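Local atomic coordinates of SPbeta prophage-derived uncharacterized protein YopT (PDB entry 2DLB), a protein that is of unknown function but forms a homodimer and is encoded by the SPbeta prophage of Bacillus subtilis. Residues V25-V30 and T65-L70. Residues are numbered along the deposited sequence; the frame is centred on the assembly and turned at random.
Sequences VSETLV and TNTEEL
The helical segment 25-30 meets strand segment 65-70 chiefly through Glu-27 and Thr-67, whose CA atoms lie 7.3 Å apart. Along the strand, it is Thr-67 that turns its CB toward the helix. Threonine suits this place: its beta-branched side chain fits an extended backbone and offers the helix both a hydroxyl and a methyl. With OG1 anti to the carbonyl carbon (chi1 -56°), the hydroxyl reaches Glu-27, where OG1 and carboxylate OE2 are 2.6 Å apart. Glu-27 OE2 and Asn-6 OD1 of the second subunit are both within reach of the hydroxyl's one proton, and which of them receives it is not settled. Glutamate is long enough to bridge the distance from the helix: its chain is extended beyond CG (chi2 -172°), and its CG passes 3.2 Å from Thr-67 OG1. The other branch of the threonine, CG2, lies in van der Waals contact, 4.1 Å from Glu-27 CG, and faces the Ser-26 hydroxyl. Small and polar, Ser-26 fits the buried face of the helix, where its hydroxyl is hydrogen-bonded to Asn-18 OD1 and to Asn-6 ND2 of the second subunit. From Asn-66 to Glu-69 the strand pairs in an antiparallel ladder with a strand of that subunit. The contact thus joins helix 23-35 to the C-terminal end of strand 52-69, a helix packed beside a beta sheet that continues from one subunit into the other, as in a dimer whose sheet is shared between chains.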
loop_
_atom_site.group_PDB
_atom_site.type_symbol
_atom_site.label_atom_id
_atom_site.label_comp_id
_atom_site.label_asym_id
_atom_site.label_seq_id
_atom_site.Cartn_x
_atom_site.Cartn_y
_atom_site.Cartn_z
ATOM N N VAL A 25 8.507 -22.354 5.232
ATOM C CA VAL A 25 8.951 -22.133 3.867
ATOM C C VAL A 25 7.975 -21.183 3.214
ATOM O O VAL A 25 8.370 -20.274 2.491
ATOM C CB VAL A 25 9.097 -23.447 3.082
ATOM C CG1 VAL A 25 9.306 -23.123 1.615
ATOM C CG2 VAL A 25 10.222 -24.298 3.691
ATOM N N SER A 26 6.673 -21.302 3.489
ATOM C CA SER A 26 5.687 -20.355 2.960
ATOM C C SER A 26 6.037 -18.925 3.314
ATOM O O SER A 26 5.991 -18.009 2.472
ATOM C CB SER A 26 4.297 -20.708 3.484
ATOM O OG SER A 26 3.325 -19.841 2.901
ATOM N N GLU A 27 6.412 -18.721 4.586
ATOM C CA GLU A 27 6.829 -17.396 5.033
ATOM C C GLU A 27 8.108 -16.896 4.380
ATOM O O GLU A 27 8.224 -15.709 4.030
ATOM C CB GLU A 27 6.925 -17.314 6.575
ATOM C CG GLU A 27 5.585 -17.407 7.264
ATOM C CD GLU A 27 5.571 -17.152 8.754
ATOM O OE1 GLU A 27 6.660 -17.121 9.352
ATOM O OE2 GLU A 27 4.464 -17.011 9.340
ATOM N N THR A 28 9.107 -17.776 4.211
ATOM C CA THR A 28 10.335 -17.371 3.516
ATOM C C THR A 28 10.027 -16.910 2.109
ATOM O O THR A 28 10.611 -15.911 1.636
ATOM C CB THR A 28 11.294 -18.583 3.523
ATOM O OG1 THR A 28 11.627 -18.904 4.882
ATOM C CG2 THR A 28 12.540 -18.260 2.747
ATOM N N LEU A 29 9.124 -17.590 1.401
ATOM C CA LEU A 29 8.755 -17.220 0.034
ATOM C C LEU A 29 8.107 -15.827 0.010
ATOM O O LEU A 29 8.474 -14.990 -0.806
ATOM C CB LEU A 29 7.844 -18.283 -0.571
ATOM C CG LEU A 29 8.406 -19.671 -0.894
ATOM C CD1 LEU A 29 7.304 -20.686 -1.192
ATOM C CD2 LEU A 29 9.326 -19.680 -2.095
ATOM N N VAL A 30 7.117 -15.576 0.883
ATOM C CA VAL A 30 6.446 -14.296 0.946
ATOM C C VAL A 30 7.422 -13.222 1.359
ATOM O O VAL A 30 7.392 -12.089 0.838
ATOM C CB VAL A 30 5.256 -14.347 1.965
ATOM C CG1 VAL A 30 4.783 -12.977 2.390
ATOM C CG2 VAL A 30 4.176 -15.233 1.329
ATOM N N THR A 65 1.332 -11.226 9.171
ATOM C CA THR A 65 0.362 -11.275 10.251
ATOM C C THR A 65 -0.078 -12.686 10.596
ATOM O O THR A 65 -0.069 -13.107 11.751
ATOM C CB THR A 65 -0.885 -10.438 9.874
ATOM O OG1 THR A 65 -0.470 -9.130 9.405
ATOM C CG2 THR A 65 -1.769 -10.302 11.086
ATOM N N ASN A 66 -0.436 -13.496 9.589
ATOM C CA ASN A 66 -0.942 -14.813 9.712
ATOM C C ASN A 66 -0.358 -15.697 8.578
ATOM O O ASN A 66 -0.229 -15.229 7.433
ATOM C CB ASN A 66 -2.455 -14.928 9.499
ATOM C CG ASN A 66 -3.299 -13.963 10.248
ATOM O OD1 ASN A 66 -4.220 -13.309 9.785
ATOM N ND2 ASN A 66 -3.003 -13.816 11.512
ATOM N N THR A 67 -0.127 -16.961 8.914
ATOM C CA THR A 67 0.158 -18.003 7.938
ATOM C C THR A 67 -0.689 -19.208 8.274
ATOM O O THR A 67 -0.651 -19.704 9.418
ATOM C CB THR A 67 1.634 -18.399 7.956
ATOM O OG1 THR A 67 2.414 -17.221 7.728
ATOM C CG2 THR A 67 2.001 -19.428 6.879
ATOM N N GLU A 68 -1.504 -19.672 7.336
ATOM C CA GLU A 68 -2.510 -20.690 7.616
ATOM C C GLU A 68 -2.518 -21.745 6.510
ATOM O O GLU A 68 -2.652 -21.441 5.342
ATOM C CB GLU A 68 -3.883 -20.021 7.735
ATOM C CG GLU A 68 -3.899 -18.902 8.790
ATOM C CD GLU A 68 -5.133 -18.120 9.018
ATOM O OE1 GLU A 68 -6.186 -18.485 8.459
ATOM O OE2 GLU A 68 -5.122 -17.105 9.752
ATOM N N GLU A 69 -2.411 -23.000 6.921
ATOM C CA GLU A 69 -2.557 -24.122 6.010
ATOM C C GLU A 69 -3.930 -24.151 5.379
ATOM O O GLU A 69 -4.910 -23.962 6.099
ATOM C CB GLU A 69 -2.325 -25.480 6.728
ATOM C CG GLU A 69 -2.102 -26.623 5.750
ATOM C CD GLU A 69 -1.629 -27.887 6.420
ATOM O OE1 GLU A 69 -1.275 -27.946 7.603
ATOM O OE2 GLU A 69 -1.547 -28.876 5.686
ATOM N N LEU A 70 -3.973 -24.376 4.077
ATOM C CA LEU A 70 -5.230 -24.552 3.342
ATOM C C LEU A 70 -5.677 -25.996 3.226
ATOM O O LEU A 70 -4.814 -26.879 3.141
ATOM C CB LEU A 70 -5.038 -23.931 1.959
ATOM C CG LEU A 70 -4.808 -22.405 1.932
ATOM C CD1 LEU A 70 -4.422 -21.835 0.554
ATOM C CD2 LEU A 70 -6.052 -21.679 2.435
#